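Local coordinates for acyl-[acyl-carrier-protein]--UDP-N-acetylglucosamine O-acyltransferase (Helicobacter pylori, PDB 1J2Z), which catalyses the first step of lipid A biosynthesis, transferring a (3R)-hydroxyacyl group from acyl carrier protein to UDP-N-acetylglucosamine, at residues K33-K39 / T50-T56; R89-N95 / L113-V119; F209-Y214 / N238-I244. The contacts are given in a common frame with arbitrary orientation. Residue numbers count along the deposited sequence, not the author numbering.

Interaction 1 (K33-K39 / T50-T56); sequences KLDEGVK and TFVGKNT
Residues 33-39 and 50-56 run parallel, each a short extended strand followed by a type II turn (Asp35 to Val38, Gly53 to Thr56). Lys33 pairs with Phe51 and Leu34 with Val52, CA atoms 4.7 and 5.0 Å apart, and the turns stack with Gly37 CA 4.4 Å from Asn55 CA. The backbone hydrogen-bond ladder starts with Lys33 N to Thr50 O (2.8 Å), Val52 N to Lys33 O (2.9 Å) and Asp35 N to Val52 O (2.9 Å). It resumes with Asn55 N to Glu36 O and Lys39 N to Thr56 O, both 2.9 Å. The offset of 18 residues is one full coil of three hexapeptides, so these are successive rungs of the left-handed parallel beta-helix of hexapeptide-repeat transferases; Leu34 hydrogen-bonds through its backbone to Glu15 and Asn17 of the preceding coil, and Phe51 to Leu80 of the next. Gly37 (phi 74°) and Asn55 (phi 64°) take the positive-phi third position of the turns; a CB on Gly37 would clash with Asn55 OD1. Both Asp35 carboxylate oxygens (chi1 t) are engaged: OD2 accepts from Glu36 N (2.7 Å), while OD1 makes a salt bridge to Lys54 NZ (3.0 Å) and accepts from a water (2.7 Å) that in turn accepts from Lys54 N (3.0 Å). A second water donates to Gly37 O (2.9 Å) and Asn55 OD1 (3.0 Å). Thr50 OG1 hydrogen-bonds to Gln47 O, and Thr56 OG1 to Gly83 O and Asn86 N. Val52 (chi1 t) lies against Leu34 (CD2 to Val52 CB 3.7 Å) and Val38 (CG2 to Val52 CG1 3.7 Å).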
# COMPACT_ATOMS: atom_id res chain seq x y z
N LYS A 33 -19.70 -11.27 17.00
CA LYS A 33 -19.69 -11.42 18.45
C LYS A 33 -18.57 -10.54 18.98
O LYS A 33 -17.44 -10.61 18.49
CB LYS A 33 -19.44 -12.87 18.84
CG LYS A 33 -20.49 -13.84 18.33
CD LYS A 33 -20.10 -15.27 18.63
CE LYS A 33 -21.13 -16.23 18.06
NZ LYS A 33 -21.41 -15.95 16.62
N LEU A 34 -18.88 -9.71 19.96
CA LEU A 34 -17.88 -8.83 20.55
C LEU A 34 -17.81 -9.12 22.04
O LEU A 34 -18.77 -8.92 22.77
CB LEU A 34 -18.26 -7.36 20.32
CG LEU A 34 -18.51 -6.91 18.88
CD1 LEU A 34 -18.89 -5.44 18.87
CD2 LEU A 34 -17.25 -7.13 18.04
N ASP A 35 -16.66 -9.62 22.48
CA ASP A 35 -16.48 -9.96 23.88
C ASP A 35 -16.28 -8.69 24.71
O ASP A 35 -16.19 -7.58 24.17
CB ASP A 35 -15.27 -10.90 24.04
CG ASP A 35 -15.39 -11.81 25.27
OD1 ASP A 35 -14.57 -12.74 25.40
OD2 ASP A 35 -16.30 -11.60 26.10
N GLU A 36 -16.23 -8.87 26.02
CA GLU A 36 -16.07 -7.78 26.97
C GLU A 36 -14.94 -6.79 26.71
O GLU A 36 -13.82 -7.18 26.37
CB GLU A 36 -15.92 -8.35 28.38
CG GLU A 36 -15.61 -7.31 29.45
CD GLU A 36 -15.56 -7.91 30.85
OE1 GLU A 36 -14.74 -8.82 31.09
OE2 GLU A 36 -16.36 -7.48 31.70
N GLY A 37 -15.24 -5.51 26.90
CA GLY A 37 -14.24 -4.47 26.75
C GLY A 37 -13.78 -4.11 25.35
O GLY A 37 -12.86 -3.31 25.20
N VAL A 38 -14.40 -4.70 24.33
CA VAL A 38 -14.01 -4.39 22.95
C VAL A 38 -14.31 -2.93 22.64
O VAL A 38 -15.36 -2.41 23.01
CB VAL A 38 -14.76 -5.26 21.92
CG1 VAL A 38 -14.68 -4.62 20.53
CG2 VAL A 38 -14.15 -6.66 21.89
N LYS A 39 -13.38 -2.27 21.96
CA LYS A 39 -13.58 -0.88 21.58
C LYS A 39 -13.47 -0.67 20.07
O LYS A 39 -12.41 -0.88 19.48
CB LYS A 39 -12.58 0.05 22.28
CG LYS A 39 -12.74 1.51 21.86
CD LYS A 39 -11.81 2.46 22.60
CE LYS A 39 -12.04 3.90 22.16
NZ LYS A 39 -11.27 4.87 22.97
N THR A 50 -17.75 -13.51 12.63
CA THR A 50 -16.57 -12.96 13.26
C THR A 50 -16.67 -12.79 14.77
O THR A 50 -17.65 -12.24 15.29
CB THR A 50 -16.26 -11.59 12.63
OG1 THR A 50 -16.25 -11.72 11.20
CG2 THR A 50 -14.92 -11.06 13.11
N PHE A 51 -15.64 -13.25 15.47
CA PHE A 51 -15.56 -13.14 16.92
C PHE A 51 -14.38 -12.23 17.23
O PHE A 51 -13.28 -12.42 16.69
CB PHE A 51 -15.32 -14.51 17.57
CG PHE A 51 -15.14 -14.44 19.06
CD1 PHE A 51 -16.24 -14.42 19.91
CD2 PHE A 51 -13.86 -14.36 19.61
CE1 PHE A 51 -16.07 -14.31 21.29
CE2 PHE A 51 -13.68 -14.25 21.00
CZ PHE A 51 -14.79 -14.23 21.84
N VAL A 52 -14.60 -11.24 18.09
CA VAL A 52 -13.57 -10.29 18.50
C VAL A 52 -13.39 -10.40 20.02
O VAL A 52 -14.30 -10.06 20.78
CB VAL A 52 -13.95 -8.85 18.11
CG1 VAL A 52 -12.89 -7.87 18.60
CG2 VAL A 52 -14.10 -8.73 16.60
N GLY A 53 -12.22 -10.88 20.43
CA GLY A 53 -11.91 -11.09 21.84
C GLY A 53 -11.83 -9.89 22.76
O GLY A 53 -11.71 -8.74 22.32
N LYS A 54 -11.90 -10.17 24.06
CA LYS A 54 -11.87 -9.15 25.11
C LYS A 54 -10.80 -8.08 24.96
O LYS A 54 -9.63 -8.37 24.69
CB LYS A 54 -11.70 -9.79 26.50
CG LYS A 54 -12.79 -10.77 26.92
CD LYS A 54 -12.57 -11.25 28.36
CE LYS A 54 -13.66 -12.20 28.84
NZ LYS A 54 -13.60 -13.53 28.15
N ASN A 55 -11.23 -6.84 25.15
CA ASN A 55 -10.37 -5.67 25.12
C ASN A 55 -9.69 -5.34 23.80
O ASN A 55 -8.82 -4.47 23.75
CB ASN A 55 -9.32 -5.79 26.22
CG ASN A 55 -9.94 -5.93 27.60
OD1 ASN A 55 -10.72 -5.08 28.03
ND2 ASN A 55 -9.60 -7.01 28.30
N THR A 56 -10.07 -6.01 22.72
CA THR A 56 -9.45 -5.68 21.44
C THR A 56 -9.99 -4.33 20.98
O THR A 56 -11.17 -4.03 21.17
CB THR A 56 -9.72 -6.78 20.40
OG1 THR A 56 -8.85 -7.88 20.67
CG2 THR A 56 -9.47 -6.26 18.98
O HOH W 1 -12.03 -13.16 24.60
O HOH W 2 -11.21 -2.19 27.30

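Interaction 2 (R89-N95 / L113-V119); sequences REFCMIN and LMAYVHV. With SOG (octyl 1-thio-beta-D-glucopyranoside), chain B.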
# COMPACT_ATOMS: atom_id res chain seq x y z
N ARG A 89 -5.29 -1.36 13.48
CA ARG A 89 -5.35 -0.01 12.95
C ARG A 89 -6.20 0.24 11.71
O ARG A 89 -6.78 -0.68 11.13
CB ARG A 89 -3.93 0.52 12.73
CG ARG A 89 -3.10 0.57 14.01
CD ARG A 89 -3.78 1.42 15.10
NE ARG A 89 -4.05 2.79 14.66
CZ ARG A 89 -3.62 3.89 15.29
NH1 ARG A 89 -2.89 3.79 16.39
NH2 ARG A 89 -3.95 5.09 14.83
N GLU A 90 -6.24 1.51 11.31
CA GLU A 90 -7.01 1.98 10.17
C GLU A 90 -6.75 1.28 8.83
O GLU A 90 -5.61 0.98 8.47
CB GLU A 90 -6.75 3.48 9.97
CG GLU A 90 -7.17 4.37 11.14
CD GLU A 90 -6.13 4.45 12.25
OE1 GLU A 90 -6.27 5.34 13.10
OE2 GLU A 90 -5.18 3.64 12.28
N PHE A 91 -7.83 1.04 8.10
CA PHE A 91 -7.78 0.43 6.77
C PHE A 91 -7.33 -1.03 6.69
O PHE A 91 -6.99 -1.51 5.60
CB PHE A 91 -6.90 1.27 5.85
CG PHE A 91 -7.19 2.74 5.92
CD1 PHE A 91 -6.21 3.64 6.35
CD2 PHE A 91 -8.45 3.23 5.60
CE1 PHE A 91 -6.48 5.00 6.44
CE2 PHE A 91 -8.73 4.59 5.69
CZ PHE A 91 -7.75 5.48 6.11
N CYS A 92 -7.31 -1.73 7.81
CA CYS A 92 -6.94 -3.14 7.77
C CYS A 92 -8.09 -3.91 7.14
O CYS A 92 -9.25 -3.49 7.24
CB CYS A 92 -6.67 -3.70 9.17
SG CYS A 92 -5.07 -3.27 9.82
N MET A 93 -7.78 -5.02 6.48
CA MET A 93 -8.82 -5.82 5.85
C MET A 93 -8.48 -7.27 6.15
O MET A 93 -7.42 -7.76 5.77
CB MET A 93 -8.81 -5.57 4.34
CG MET A 93 -10.11 -5.92 3.63
SD MET A 93 -10.20 -7.63 3.14
CE MET A 93 -9.46 -7.57 1.49
N ILE A 94 -9.38 -7.95 6.86
CA ILE A 94 -9.16 -9.33 7.26
C ILE A 94 -10.34 -10.20 6.87
O ILE A 94 -11.48 -9.92 7.23
CB ILE A 94 -8.95 -9.41 8.78
CG1 ILE A 94 -7.79 -8.50 9.20
CG2 ILE A 94 -8.65 -10.85 9.19
CD1 ILE A 94 -7.55 -8.46 10.69
N ASN A 95 -10.06 -11.28 6.14
CA ASN A 95 -11.11 -12.19 5.69
C ASN A 95 -11.12 -13.49 6.47
O ASN A 95 -10.11 -13.88 7.06
CB ASN A 95 -10.90 -12.51 4.20
CG ASN A 95 -10.86 -11.27 3.34
OD1 ASN A 95 -11.78 -10.46 3.35
ND2 ASN A 95 -9.77 -11.12 2.59
N LEU A 113 -1.61 -4.77 14.52
CA LEU A 113 -1.64 -4.82 13.07
C LEU A 113 -1.81 -3.36 12.67
O LEU A 113 -2.89 -2.79 12.85
CB LEU A 113 -2.82 -5.65 12.55
CG LEU A 113 -3.05 -7.04 13.16
CD1 LEU A 113 -4.13 -7.77 12.36
CD2 LEU A 113 -1.78 -7.84 13.14
N MET A 114 -0.74 -2.76 12.16
CA MET A 114 -0.78 -1.36 11.76
C MET A 114 -1.69 -1.13 10.56
O MET A 114 -2.27 -2.08 10.03
CB MET A 114 0.64 -0.86 11.48
CG MET A 114 1.49 -0.76 12.75
SD MET A 114 3.14 -0.10 12.51
CE MET A 114 4.10 -1.27 13.43
N ALA A 115 -1.81 0.12 10.13
CA ALA A 115 -2.69 0.48 9.02
C ALA A 115 -2.39 -0.19 7.69
O ALA A 115 -1.25 -0.54 7.38
CB ALA A 115 -2.70 2.00 8.85
N TYR A 116 -3.45 -0.38 6.91
CA TYR A 116 -3.39 -0.99 5.59
C TYR A 116 -2.92 -2.44 5.57
O TYR A 116 -2.53 -2.95 4.52
CB TYR A 116 -2.49 -0.16 4.65
CG TYR A 116 -2.65 1.34 4.78
CD1 TYR A 116 -1.82 2.08 5.62
CD2 TYR A 116 -3.61 2.03 4.04
CE1 TYR A 116 -1.94 3.45 5.74
CE2 TYR A 116 -3.74 3.43 4.14
CZ TYR A 116 -2.89 4.13 5.00
OH TYR A 116 -2.99 5.49 5.15
N VAL A 117 -2.94 -3.11 6.72
CA VAL A 117 -2.53 -4.51 6.78
C VAL A 117 -3.65 -5.42 6.29
O VAL A 117 -4.80 -5.28 6.70
CB VAL A 117 -2.15 -4.93 8.23
CG1 VAL A 117 -2.08 -6.46 8.33
CG2 VAL A 117 -0.80 -4.34 8.62
N HIS A 118 -3.32 -6.35 5.40
CA HIS A 118 -4.33 -7.29 4.92
C HIS A 118 -3.99 -8.71 5.33
O HIS A 118 -2.88 -9.19 5.09
CB HIS A 118 -4.47 -7.25 3.40
CG HIS A 118 -5.34 -8.35 2.86
ND1 HIS A 118 -4.89 -9.29 1.96
CD2 HIS A 118 -6.63 -8.68 3.13
CE1 HIS A 118 -5.85 -10.16 1.71
NE2 HIS A 118 -6.92 -9.81 2.40
N VAL A 119 -4.95 -9.39 5.95
CA VAL A 119 -4.76 -10.78 6.35
C VAL A 119 -5.73 -11.61 5.53
O VAL A 119 -6.95 -11.50 5.70
CB VAL A 119 -5.04 -10.97 7.85
CG1 VAL A 119 -4.88 -12.45 8.22
CG2 VAL A 119 -4.08 -10.13 8.66
C1 SOG B . -4.32 -14.85 -2.62
C2 SOG B . -5.68 -15.26 -2.02
C3 SOG B . -6.58 -14.02 -1.88
C4 SOG B . -5.86 -13.03 -0.96
C5 SOG B . -4.50 -12.64 -1.59
C6 SOG B . -3.75 -11.67 -0.69
C1' SOG B . -2.59 -15.95 -3.88
C2' SOG B . -1.16 -16.03 -3.38
C3' SOG B . -0.27 -16.72 -4.39
C4' SOG B . 1.17 -16.81 -3.89
C5' SOG B . 2.06 -17.51 -4.91
C6' SOG B . 3.51 -17.47 -4.47
C7' SOG B . 4.41 -18.15 -5.47
C8' SOG B . 5.85 -18.10 -5.01
S1 SOG B . -3.46 -16.00 -2.74
O2 SOG B . -6.31 -16.22 -2.86
O3 SOG B . -7.82 -14.39 -1.33
O4 SOG B . -6.66 -11.87 -0.79
O5 SOG B . -3.70 -13.85 -1.77
O6 SOG B . -4.17 -10.35 -0.95
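Two neighbouring coils of the left-handed beta-helix stack here, turn on turn (Arg89 to Cys92 on Met114 to Val117) and strand on strand, with Met93 beside His118 and Ile94 beside Val119. Five backbone hydrogen bonds of 2.9 to 3.1 Å, from Arg89 N to Leu113 O through to Asn95 N to Val119 O, set the spacing the side chains must fill. The Cys92 sulfur drops into a notch of the other coil: SG lies 3.0 Å from Met114 O, 3.7 Å from Val117 CB and 4.3 Å from Leu113 CB. Beside it Ile94 reaches along the groove, CD1 meeting Leu113 CD1 (3.9 Å) and CG2 meeting Val119 CB (3.9 Å). At the positive-phi turn positions the rings of Phe91 and Tyr116 lie nearly parallel (24°) but slid apart, centroids 5.0 Å from each other, so they barely overlap. On the Met93 face, Met93 CE touches His118 CD2 (3.5 Å), and at the ring edge His118 CE1 lies 3.1 Å from O4 of the bound octyl thioglucoside, in whose pocket His118 sits. Outside, Tyr116 OH hydrogen-bonds to Phe91 O of the second subunit, and Phe91 O accepts the equivalent hydrogen bond from Tyr116 OH of the third subunit. Strands 104-107 and 130-131 close the interior over Ile94, Leu113, Val117 and Val119.

Interaction 3 (F209-Y214 / N238-I244); sequences FIYALY and NPFVKEI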
# COMPACT_ATOMS: atom_id res chain seq x y z
N PHE A 209 23.34 -22.49 22.21
CA PHE A 209 22.97 -23.78 21.66
C PHE A 209 22.26 -23.62 20.32
O PHE A 209 22.56 -24.34 19.36
CB PHE A 209 22.06 -24.52 22.65
CG PHE A 209 21.57 -25.85 22.14
CD1 PHE A 209 20.44 -25.92 21.33
CD2 PHE A 209 22.24 -27.02 22.47
CE1 PHE A 209 19.99 -27.15 20.85
CE2 PHE A 209 21.80 -28.25 21.99
CZ PHE A 209 20.68 -28.31 21.18
N ILE A 210 21.34 -22.67 20.24
CA ILE A 210 20.60 -22.43 19.01
C ILE A 210 21.52 -22.00 17.87
O ILE A 210 21.41 -22.52 16.76
CB ILE A 210 19.50 -21.36 19.23
CG1 ILE A 210 18.48 -21.91 20.23
CG2 ILE A 210 18.81 -21.02 17.90
CD1 ILE A 210 17.41 -20.92 20.65
N TYR A 211 22.43 -21.07 18.14
CA TYR A 211 23.37 -20.63 17.10
C TYR A 211 24.08 -21.85 16.54
O TYR A 211 24.14 -22.05 15.33
CB TYR A 211 24.43 -19.68 17.67
CG TYR A 211 24.04 -18.22 17.76
CD1 TYR A 211 23.68 -17.65 18.98
CD2 TYR A 211 24.09 -17.40 16.63
CE1 TYR A 211 23.40 -16.28 19.08
CE2 TYR A 211 23.81 -16.03 16.73
CZ TYR A 211 23.47 -15.48 17.95
OH TYR A 211 23.22 -14.13 18.06
N ALA A 212 24.64 -22.65 17.44
CA ALA A 212 25.35 -23.86 17.07
C ALA A 212 24.46 -24.77 16.25
O ALA A 212 24.86 -25.27 15.19
CB ALA A 212 25.84 -24.59 18.32
N LEU A 213 23.24 -24.99 16.73
CA LEU A 213 22.28 -25.84 16.05
C LEU A 213 22.09 -25.42 14.60
O LEU A 213 22.20 -26.24 13.68
CB LEU A 213 20.92 -25.78 16.77
CG LEU A 213 19.98 -26.98 16.68
CD1 LEU A 213 18.56 -26.51 16.93
CD2 LEU A 213 20.06 -27.66 15.33
N TYR A 214 21.78 -24.15 14.38
CA TYR A 214 21.57 -23.65 13.04
C TYR A 214 22.82 -23.73 12.17
O TYR A 214 22.73 -23.98 10.97
CB TYR A 214 21.04 -22.21 13.08
CG TYR A 214 19.54 -22.13 13.28
CD1 TYR A 214 18.99 -21.34 14.29
CD2 TYR A 214 18.66 -22.81 12.43
CE1 TYR A 214 17.61 -21.23 14.45
CE2 TYR A 214 17.28 -22.71 12.59
CZ TYR A 214 16.76 -21.92 13.59
OH TYR A 214 15.40 -21.81 13.74
N ASN A 238 15.55 -32.31 23.95
CA ASN A 238 15.98 -30.93 23.86
C ASN A 238 14.84 -30.20 23.17
O ASN A 238 14.64 -30.34 21.96
CB ASN A 238 17.26 -30.80 23.03
CG ASN A 238 17.78 -29.38 22.99
OD1 ASN A 238 17.12 -28.47 22.49
ND2 ASN A 238 18.98 -29.18 23.53
N PRO A 239 14.09 -29.39 23.93
CA PRO A 239 12.95 -28.63 23.41
C PRO A 239 13.25 -27.81 22.17
O PRO A 239 12.47 -27.80 21.23
CB PRO A 239 12.55 -27.77 24.60
CG PRO A 239 13.87 -27.51 25.27
CD PRO A 239 14.50 -28.87 25.25
N PHE A 240 14.39 -27.13 22.17
CA PHE A 240 14.76 -26.29 21.03
C PHE A 240 14.97 -27.09 19.76
O PHE A 240 14.54 -26.68 18.68
CB PHE A 240 16.00 -25.48 21.38
CG PHE A 240 15.87 -24.71 22.66
CD1 PHE A 240 16.41 -25.19 23.85
CD2 PHE A 240 15.14 -23.52 22.69
CE1 PHE A 240 16.23 -24.51 25.05
CE2 PHE A 240 14.96 -22.83 23.89
CZ PHE A 240 15.51 -23.33 25.07
N VAL A 241 15.64 -28.23 19.87
CA VAL A 241 15.87 -29.08 18.71
C VAL A 241 14.52 -29.55 18.18
O VAL A 241 14.28 -29.55 16.97
CB VAL A 241 16.74 -30.30 19.08
CG1 VAL A 241 16.76 -31.30 17.93
CG2 VAL A 241 18.15 -29.85 19.41
N LYS A 242 13.65 -29.96 19.10
CA LYS A 242 12.32 -30.44 18.72
C LYS A 242 11.52 -29.36 18.01
O LYS A 242 10.93 -29.60 16.95
CB LYS A 242 11.54 -30.90 19.97
CG LYS A 242 12.17 -32.06 20.72
CD LYS A 242 11.28 -32.51 21.88
CE LYS A 242 11.87 -33.71 22.60
NZ LYS A 242 11.02 -34.17 23.73
N GLU A 243 11.51 -28.17 18.60
CA GLU A 243 10.78 -27.04 18.04
C GLU A 243 11.28 -26.65 16.66
O GLU A 243 10.50 -26.44 15.74
CB GLU A 243 10.91 -25.85 18.99
CG GLU A 243 10.08 -24.65 18.61
CD GLU A 243 10.19 -23.54 19.62
OE1 GLU A 243 9.46 -22.53 19.49
OE2 GLU A 243 11.03 -23.66 20.55
N ILE A 244 12.60 -26.55 16.52
CA ILE A 244 13.22 -26.16 15.26
C ILE A 244 13.21 -27.23 14.18
O ILE A 244 12.78 -26.98 13.05
CB ILE A 244 14.67 -25.70 15.52
CG1 ILE A 244 14.65 -24.44 16.39
CG2 ILE A 244 15.38 -25.43 14.20
CD1 ILE A 244 16.01 -23.95 16.82
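Helices 204-217 and 239-250 cross here at -44°, the axes of the two short segments 10.7 Å apart. Phe209 (chi1 t) extends toward the start of the second helix, its CZ 3.5 Å from Val241 CG2, which meets the ring at its edge, and 3.0 Å from Asn238 ND2, which lies over a ring face. Asn238, also t at chi1, is the N-cap residue and turns OD1 back to accept from Val241 N (3.0 Å). Ile210 and Ile244 share the m,t conformation and interlock: Ile210 CG2 lies 4.2 Å from Ile244 CD1, while Ile210 CD1 reaches Phe240 CD2 (4.0 Å). Leu213, t at both torsions, stretches its CD1 to within 3.6 Å of Ile244 CD1. The Tyr214 ring flanks Ile244 CG2 (CE2 3.7 Å), with its hydroxyl hydrogen-bonded to Pro179 O. With Asn238 OD1 and Tyr214 OH engaged in this way, the contact joining these two helices of the C-terminal domain is mainly apolar, the Asn238 amide nitrogen over the Phe209 ring being its polar element.

How the interactions relate
Interactions 1 and 2 belong to the same beta-helix, each pairing adjacent coils; their centres are 17 Å apart and nearest atoms about 6 Å. Interaction 2 lies beside the substrate-binding site and holds His118 of the octyl thioglucoside pocket: the side chain of Met93 is about 4 Å from that of the substrate-binding Gln69, and that of Asn95 about 5 Å from that of His121, inferred to bind substrate. Interaction 1 stands further off, with the Thr50 side chain about 12 Å from that of His121. Interaction 3, in the helical C-terminal domain, lies across the chain's centre from both, 37 Å from interaction 1 and 34 Å from interaction 2 between centres, away from the known sites.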